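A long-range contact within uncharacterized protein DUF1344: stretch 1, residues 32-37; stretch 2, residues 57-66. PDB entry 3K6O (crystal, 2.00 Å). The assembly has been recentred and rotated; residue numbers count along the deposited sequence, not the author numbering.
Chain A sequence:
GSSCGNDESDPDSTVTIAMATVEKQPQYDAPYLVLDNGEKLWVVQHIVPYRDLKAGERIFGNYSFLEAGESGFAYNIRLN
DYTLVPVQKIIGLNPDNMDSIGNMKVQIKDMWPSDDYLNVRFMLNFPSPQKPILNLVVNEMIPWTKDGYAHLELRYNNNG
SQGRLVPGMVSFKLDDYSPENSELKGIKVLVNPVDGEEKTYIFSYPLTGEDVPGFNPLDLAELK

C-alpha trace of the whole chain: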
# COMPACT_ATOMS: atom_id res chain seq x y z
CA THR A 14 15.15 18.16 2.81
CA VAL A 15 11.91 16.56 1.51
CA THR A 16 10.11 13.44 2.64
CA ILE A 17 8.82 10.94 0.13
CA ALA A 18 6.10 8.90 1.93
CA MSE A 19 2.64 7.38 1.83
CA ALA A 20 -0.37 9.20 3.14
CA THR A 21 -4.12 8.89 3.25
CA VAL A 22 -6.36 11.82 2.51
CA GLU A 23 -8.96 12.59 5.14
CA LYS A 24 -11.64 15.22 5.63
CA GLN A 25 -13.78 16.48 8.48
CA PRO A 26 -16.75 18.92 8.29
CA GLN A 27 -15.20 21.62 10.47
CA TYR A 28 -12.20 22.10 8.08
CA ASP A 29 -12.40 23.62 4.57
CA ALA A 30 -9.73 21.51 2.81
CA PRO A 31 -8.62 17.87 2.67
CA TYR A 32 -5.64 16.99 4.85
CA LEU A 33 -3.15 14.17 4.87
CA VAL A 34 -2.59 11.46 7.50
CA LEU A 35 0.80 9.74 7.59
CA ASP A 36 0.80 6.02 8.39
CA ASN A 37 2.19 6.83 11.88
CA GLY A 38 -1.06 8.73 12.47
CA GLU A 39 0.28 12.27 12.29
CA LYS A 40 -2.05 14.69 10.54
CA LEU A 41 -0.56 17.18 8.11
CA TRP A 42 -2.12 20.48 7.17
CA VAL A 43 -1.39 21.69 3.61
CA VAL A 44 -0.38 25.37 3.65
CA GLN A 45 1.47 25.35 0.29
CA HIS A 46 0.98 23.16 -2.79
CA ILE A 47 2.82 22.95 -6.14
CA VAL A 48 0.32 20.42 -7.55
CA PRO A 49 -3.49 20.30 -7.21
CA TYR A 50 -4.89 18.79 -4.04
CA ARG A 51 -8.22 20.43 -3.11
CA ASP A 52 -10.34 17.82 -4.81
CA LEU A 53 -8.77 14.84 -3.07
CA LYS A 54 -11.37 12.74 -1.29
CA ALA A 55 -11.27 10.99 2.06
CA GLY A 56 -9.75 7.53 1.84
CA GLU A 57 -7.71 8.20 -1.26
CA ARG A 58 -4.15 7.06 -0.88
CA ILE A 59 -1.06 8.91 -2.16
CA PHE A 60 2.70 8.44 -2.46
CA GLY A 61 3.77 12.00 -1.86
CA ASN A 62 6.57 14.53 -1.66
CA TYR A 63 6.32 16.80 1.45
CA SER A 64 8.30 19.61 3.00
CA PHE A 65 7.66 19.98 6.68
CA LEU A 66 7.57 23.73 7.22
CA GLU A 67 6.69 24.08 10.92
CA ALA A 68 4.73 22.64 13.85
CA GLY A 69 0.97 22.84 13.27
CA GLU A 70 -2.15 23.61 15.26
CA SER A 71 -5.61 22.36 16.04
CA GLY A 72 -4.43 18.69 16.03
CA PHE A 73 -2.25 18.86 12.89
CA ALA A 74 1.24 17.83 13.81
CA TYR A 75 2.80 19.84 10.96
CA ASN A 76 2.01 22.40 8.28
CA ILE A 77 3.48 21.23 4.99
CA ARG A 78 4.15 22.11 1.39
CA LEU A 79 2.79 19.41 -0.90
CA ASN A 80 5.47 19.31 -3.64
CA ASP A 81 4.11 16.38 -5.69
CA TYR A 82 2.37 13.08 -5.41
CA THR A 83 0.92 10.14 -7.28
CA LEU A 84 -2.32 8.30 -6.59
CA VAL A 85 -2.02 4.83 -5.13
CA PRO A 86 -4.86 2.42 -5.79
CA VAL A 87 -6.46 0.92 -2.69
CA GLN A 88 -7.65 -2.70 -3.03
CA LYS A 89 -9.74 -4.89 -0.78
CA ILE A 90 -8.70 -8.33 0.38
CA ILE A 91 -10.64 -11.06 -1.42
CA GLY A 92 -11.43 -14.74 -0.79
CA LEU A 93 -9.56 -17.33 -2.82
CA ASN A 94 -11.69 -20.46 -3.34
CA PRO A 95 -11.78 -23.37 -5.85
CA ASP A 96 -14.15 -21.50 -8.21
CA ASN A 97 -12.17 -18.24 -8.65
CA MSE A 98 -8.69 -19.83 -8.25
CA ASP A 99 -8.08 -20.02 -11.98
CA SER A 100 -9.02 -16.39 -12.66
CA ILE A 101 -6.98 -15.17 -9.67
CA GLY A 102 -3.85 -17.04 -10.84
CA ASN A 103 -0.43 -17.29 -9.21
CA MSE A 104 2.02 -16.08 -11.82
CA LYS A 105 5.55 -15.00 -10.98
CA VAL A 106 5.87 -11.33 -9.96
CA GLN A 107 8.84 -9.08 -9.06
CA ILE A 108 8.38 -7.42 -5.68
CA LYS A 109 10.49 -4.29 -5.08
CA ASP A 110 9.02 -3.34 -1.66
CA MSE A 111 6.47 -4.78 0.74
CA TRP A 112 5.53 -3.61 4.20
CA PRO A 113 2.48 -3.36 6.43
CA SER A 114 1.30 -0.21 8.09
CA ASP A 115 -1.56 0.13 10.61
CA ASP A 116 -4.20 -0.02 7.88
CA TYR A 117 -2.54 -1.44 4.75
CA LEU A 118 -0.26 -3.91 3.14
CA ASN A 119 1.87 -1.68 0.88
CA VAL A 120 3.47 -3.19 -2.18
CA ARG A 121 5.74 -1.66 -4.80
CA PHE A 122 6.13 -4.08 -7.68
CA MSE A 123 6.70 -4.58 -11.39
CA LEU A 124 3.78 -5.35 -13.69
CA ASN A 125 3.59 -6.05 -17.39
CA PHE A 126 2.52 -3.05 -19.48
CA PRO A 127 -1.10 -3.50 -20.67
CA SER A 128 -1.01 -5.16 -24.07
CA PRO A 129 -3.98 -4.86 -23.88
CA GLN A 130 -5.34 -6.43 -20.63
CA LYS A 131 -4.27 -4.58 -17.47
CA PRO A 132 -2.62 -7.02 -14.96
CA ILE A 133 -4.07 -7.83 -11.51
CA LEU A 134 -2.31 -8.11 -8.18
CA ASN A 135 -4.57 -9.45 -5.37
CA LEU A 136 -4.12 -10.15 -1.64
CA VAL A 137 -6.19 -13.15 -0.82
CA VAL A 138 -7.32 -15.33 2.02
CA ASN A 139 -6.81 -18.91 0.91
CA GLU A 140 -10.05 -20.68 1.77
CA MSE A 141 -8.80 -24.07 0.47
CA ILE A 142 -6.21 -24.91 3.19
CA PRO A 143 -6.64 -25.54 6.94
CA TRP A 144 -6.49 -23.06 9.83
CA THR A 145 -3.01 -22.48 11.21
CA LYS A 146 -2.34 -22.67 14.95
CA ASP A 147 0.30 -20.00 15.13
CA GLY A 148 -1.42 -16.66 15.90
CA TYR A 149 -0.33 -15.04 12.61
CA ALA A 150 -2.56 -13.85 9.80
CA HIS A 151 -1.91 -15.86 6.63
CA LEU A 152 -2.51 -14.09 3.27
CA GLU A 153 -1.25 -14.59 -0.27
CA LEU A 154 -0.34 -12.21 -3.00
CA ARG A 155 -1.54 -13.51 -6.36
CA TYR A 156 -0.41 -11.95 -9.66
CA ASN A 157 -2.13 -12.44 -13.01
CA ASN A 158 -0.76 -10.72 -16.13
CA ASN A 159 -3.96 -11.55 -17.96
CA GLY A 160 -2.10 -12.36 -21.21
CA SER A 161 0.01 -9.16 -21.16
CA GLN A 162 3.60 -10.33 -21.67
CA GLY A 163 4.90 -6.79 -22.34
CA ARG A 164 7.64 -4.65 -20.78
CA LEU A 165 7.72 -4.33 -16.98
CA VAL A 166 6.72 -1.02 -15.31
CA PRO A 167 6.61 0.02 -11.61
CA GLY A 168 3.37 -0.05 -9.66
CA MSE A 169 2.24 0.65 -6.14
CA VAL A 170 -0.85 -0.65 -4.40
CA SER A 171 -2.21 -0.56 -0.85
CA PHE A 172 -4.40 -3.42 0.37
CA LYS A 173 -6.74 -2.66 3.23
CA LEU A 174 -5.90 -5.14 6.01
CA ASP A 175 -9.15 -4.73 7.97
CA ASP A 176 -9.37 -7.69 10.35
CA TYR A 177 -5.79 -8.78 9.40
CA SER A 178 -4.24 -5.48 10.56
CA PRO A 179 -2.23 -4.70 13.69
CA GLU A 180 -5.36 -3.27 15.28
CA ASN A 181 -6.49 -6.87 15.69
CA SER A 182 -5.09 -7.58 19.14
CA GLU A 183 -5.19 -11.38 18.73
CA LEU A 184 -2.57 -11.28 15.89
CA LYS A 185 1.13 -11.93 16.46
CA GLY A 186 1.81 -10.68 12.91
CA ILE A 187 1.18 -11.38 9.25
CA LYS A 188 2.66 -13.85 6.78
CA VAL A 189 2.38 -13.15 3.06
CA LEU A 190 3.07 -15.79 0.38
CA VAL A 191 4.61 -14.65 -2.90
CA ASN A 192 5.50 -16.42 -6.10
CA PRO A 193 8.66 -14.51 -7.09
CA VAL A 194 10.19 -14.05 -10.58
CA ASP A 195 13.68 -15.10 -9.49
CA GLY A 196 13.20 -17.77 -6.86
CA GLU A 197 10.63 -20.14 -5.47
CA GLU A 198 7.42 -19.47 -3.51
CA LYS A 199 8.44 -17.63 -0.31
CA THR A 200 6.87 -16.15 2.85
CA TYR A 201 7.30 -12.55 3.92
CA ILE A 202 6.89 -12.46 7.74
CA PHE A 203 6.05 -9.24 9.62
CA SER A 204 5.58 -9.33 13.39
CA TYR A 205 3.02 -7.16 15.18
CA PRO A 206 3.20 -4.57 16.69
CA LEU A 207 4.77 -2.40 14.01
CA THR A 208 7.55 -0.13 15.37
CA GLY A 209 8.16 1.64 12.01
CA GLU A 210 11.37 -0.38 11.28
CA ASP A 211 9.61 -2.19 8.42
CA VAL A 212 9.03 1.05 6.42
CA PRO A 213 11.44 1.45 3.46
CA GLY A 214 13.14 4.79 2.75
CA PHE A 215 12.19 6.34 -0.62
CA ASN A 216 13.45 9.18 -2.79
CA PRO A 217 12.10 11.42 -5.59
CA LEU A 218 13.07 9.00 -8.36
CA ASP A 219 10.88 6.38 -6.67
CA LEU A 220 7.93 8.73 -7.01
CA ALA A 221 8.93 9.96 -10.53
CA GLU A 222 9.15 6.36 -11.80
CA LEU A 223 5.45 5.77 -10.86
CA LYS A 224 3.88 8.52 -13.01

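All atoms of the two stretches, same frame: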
# COMPACT_ATOMS: atom_id res chain seq x y z
N TYR A 32 -6.91 17.04 4.17
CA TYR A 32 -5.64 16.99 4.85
C TYR A 32 -5.09 15.60 4.69
O TYR A 32 -5.78 14.73 4.18
CB TYR A 32 -5.75 17.42 6.33
CG TYR A 32 -6.64 16.58 7.22
CD1 TYR A 32 -6.15 15.47 7.89
CD2 TYR A 32 -7.98 16.90 7.41
CE1 TYR A 32 -6.98 14.70 8.73
CE2 TYR A 32 -8.79 16.16 8.24
CZ TYR A 32 -8.29 15.06 8.89
OH TYR A 32 -9.12 14.31 9.67
N LEU A 33 -3.84 15.42 5.08
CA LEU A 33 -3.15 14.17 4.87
C LEU A 33 -2.85 13.53 6.22
O LEU A 33 -2.57 14.24 7.20
CB LEU A 33 -1.88 14.40 4.11
CG LEU A 33 -2.08 15.06 2.76
CD1 LEU A 33 -0.72 15.29 2.14
CD2 LEU A 33 -3.00 14.22 1.87
N VAL A 34 -2.95 12.20 6.29
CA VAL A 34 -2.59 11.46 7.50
C VAL A 34 -1.47 10.53 7.13
O VAL A 34 -1.63 9.69 6.26
CB VAL A 34 -3.81 10.69 8.05
CG1 VAL A 34 -3.46 9.87 9.33
CG2 VAL A 34 -4.99 11.68 8.28
N LEU A 35 -0.31 10.68 7.77
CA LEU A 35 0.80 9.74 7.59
C LEU A 35 0.44 8.41 8.23
O LEU A 35 -0.51 8.33 9.03
CB LEU A 35 2.10 10.31 8.20
CG LEU A 35 2.73 11.51 7.53
CD1 LEU A 35 4.00 12.00 8.31
CD2 LEU A 35 3.05 11.16 6.06
N ASP A 36 1.16 7.35 7.89
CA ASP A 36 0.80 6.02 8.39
C ASP A 36 1.09 5.92 9.91
O ASP A 36 0.49 5.10 10.60
CB ASP A 36 1.51 4.91 7.60
CG ASP A 36 0.89 4.68 6.22
OD1 ASP A 36 -0.22 5.20 6.00
OD2 ASP A 36 1.48 3.97 5.36
N ASN A 37 1.99 6.74 10.43
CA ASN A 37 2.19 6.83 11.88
C ASN A 37 1.12 7.62 12.60
O ASN A 37 1.26 7.93 13.81
CB ASN A 37 3.55 7.42 12.21
CG ASN A 37 3.66 8.87 11.92
OD1 ASN A 37 2.72 9.53 11.46
ND2 ASN A 37 4.84 9.41 12.18
N GLU A 57 -8.66 8.35 -0.19
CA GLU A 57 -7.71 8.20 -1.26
C GLU A 57 -6.31 8.10 -0.66
O GLU A 57 -5.98 8.74 0.35
CB GLU A 57 -7.79 9.35 -2.27
CG GLU A 57 -8.97 9.30 -3.27
CD GLU A 57 -8.85 10.35 -4.38
OE1 GLU A 57 -8.22 10.10 -5.42
OE2 GLU A 57 -9.38 11.45 -4.18
N ARG A 58 -5.48 7.32 -1.33
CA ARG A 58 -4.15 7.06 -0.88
C ARG A 58 -3.16 7.70 -1.85
O ARG A 58 -3.33 7.58 -3.07
CB ARG A 58 -3.94 5.56 -0.91
CG ARG A 58 -2.66 5.11 -0.28
CD ARG A 58 -2.88 4.49 1.05
NE ARG A 58 -1.68 3.80 1.56
CZ ARG A 58 -1.02 4.17 2.66
NH1 ARG A 58 -1.40 5.22 3.38
NH2 ARG A 58 0.04 3.46 3.05
N ILE A 59 -2.11 8.34 -1.31
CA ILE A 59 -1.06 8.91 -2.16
C ILE A 59 0.35 8.49 -1.75
O ILE A 59 0.61 8.17 -0.58
CB ILE A 59 -1.16 10.47 -2.21
CG1 ILE A 59 -0.78 11.12 -0.87
CG2 ILE A 59 -2.56 10.87 -2.61
CD1 ILE A 59 -0.71 12.66 -0.91
N PHE A 60 1.26 8.53 -2.71
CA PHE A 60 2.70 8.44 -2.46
C PHE A 60 3.19 9.85 -2.78
O PHE A 60 3.15 10.30 -3.94
CB PHE A 60 3.29 7.36 -3.38
CG PHE A 60 4.72 7.01 -3.10
CD1 PHE A 60 5.17 6.71 -1.83
CD2 PHE A 60 5.62 6.91 -4.15
CE1 PHE A 60 6.51 6.36 -1.60
CE2 PHE A 60 6.95 6.57 -3.93
CZ PHE A 60 7.39 6.28 -2.67
N GLY A 61 3.59 10.57 -1.74
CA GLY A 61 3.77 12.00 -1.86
C GLY A 61 5.14 12.52 -1.52
O GLY A 61 5.95 11.81 -0.95
N ASN A 62 5.35 13.78 -1.90
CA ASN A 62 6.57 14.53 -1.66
C ASN A 62 6.23 15.76 -0.80
O ASN A 62 5.61 16.68 -1.29
CB ASN A 62 7.16 14.95 -3.01
CG ASN A 62 8.43 15.75 -2.88
OD1 ASN A 62 8.69 16.39 -1.86
ND2 ASN A 62 9.24 15.72 -3.93
N TYR A 63 6.65 15.76 0.47
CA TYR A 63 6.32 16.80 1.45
C TYR A 63 7.54 17.53 1.93
O TYR A 63 8.63 16.95 2.02
CB TYR A 63 5.59 16.18 2.67
CG TYR A 63 4.72 15.01 2.30
CD1 TYR A 63 3.61 15.18 1.48
CD2 TYR A 63 5.02 13.73 2.75
CE1 TYR A 63 2.80 14.11 1.10
CE2 TYR A 63 4.20 12.62 2.37
CZ TYR A 63 3.10 12.84 1.54
OH TYR A 63 2.31 11.81 1.14
N SER A 64 7.35 18.81 2.24
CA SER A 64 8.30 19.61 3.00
C SER A 64 7.64 20.03 4.29
O SER A 64 6.58 20.69 4.29
CB SER A 64 8.70 20.88 2.24
OG SER A 64 9.40 20.59 1.04
N PHE A 65 8.25 19.67 5.40
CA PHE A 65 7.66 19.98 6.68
C PHE A 65 8.12 21.36 7.07
O PHE A 65 9.29 21.56 7.33
CB PHE A 65 8.06 18.93 7.73
CG PHE A 65 7.47 17.61 7.48
CD1 PHE A 65 7.99 16.77 6.51
CD2 PHE A 65 6.37 17.19 8.18
CE1 PHE A 65 7.41 15.53 6.27
CE2 PHE A 65 5.80 15.95 7.94
CZ PHE A 65 6.32 15.12 6.99
N LEU A 66 7.20 22.32 7.07
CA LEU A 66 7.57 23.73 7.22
C LEU A 66 7.61 24.20 8.68
O LEU A 66 8.44 25.04 9.03
CB LEU A 66 6.65 24.61 6.40
CG LEU A 66 6.60 24.39 4.89
CD1 LEU A 66 5.51 25.27 4.32
CD2 LEU A 66 7.95 24.61 4.15

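The two stretches meet through side chains alone, in a small apolar cluster and, apart from it, a bidentate salt bridge between Asp36 and Arg58.

The backbone geometry rules out pairing as neighbouring strands. The vector from CA of Leu33 to CA of Asp36 and that from CA of Arg58 to CA of Phe65 lie 100° apart, so the shorter segment runs nearly at right angles to the long strand 58-66. The nearest CA atoms, those of Leu33 and Ile59, are still 9.0 Å apart, too far for main-chain hydrogen bonding between them, and no backbone hydrogen bond joins the stretches. That gap is filled by side chains, and the total surface buried, both sides summed, is a modest 290 Å².

Leu33 makes the bridge at the strand end of stretch 1. Its CA-to-CB bond points toward stretch 2, with chi1 at -58° (m) and chi2 at 178° (t). CD2 and CD1 of Leu33 lie 3.9 and 4.0 Å from CD1 of Ile59, and the same CD1 of Leu33 lies 3.9 Å from CE1 of Tyr63. These distances are typical of van der Waals contact between carbon groups, which gain by excluding water rather than by any directional bond. Ile59 leaves its backbone sideways, but its chi2 of 174° (t) extends CD1 toward the leucine.

Tyr63, which also points toward the other stretch, is shared by two leucines. Besides the contact with Leu33, its CE2 atom lies 4.1 Å from CD2 of Leu35. Both methyls approach the ring obliquely, one near each of its CE atoms, so the aromatic carbons serve as apolar surface; the hydroxyl is hydrogen-bonded elsewhere in the structure. Gly61, two residues earlier, leaves room for the hydroxyl end of Tyr63: an ideal CB there would lie 2.3 Å from OH of Tyr63, a clear clash.

Leu35 continues the apolar contact along the strand. Its CA-to-CB bond points sideways, yet the end of the side chain comes nearer, and CD1 stands 4.1 Å from CZ of Phe65, close to the plane of that ring and at its edge. Leu35 therefore touches both aromatic residues, one through each methyl. The intervening Val34 makes no contact, as expected from the alternation of side chains in an extended backbone.

The polar contact joins Asp36 to Arg58, near the start of the strand. Two hydrogen bonds run from the guanidinium to the carboxylate: NH1 of Arg58 to OD1 of Asp36 at 2.9 Å with an N-H...O angle of 154°, and NH2 of Arg58 to OD2 of Asp36 at 2.8 Å with an angle of 173°. OD2 lies near the guanidinium plane, at its edge, where the N-H groups point. Opposite charges thus reinforce well-directed hydrogen bonds. Both CA-to-CB bonds are directed sideways, yet the ends of both side chains come nearer; the arginine, with chi2 off its wells at 105° and chi3 at 169° (t), covers much of the distance.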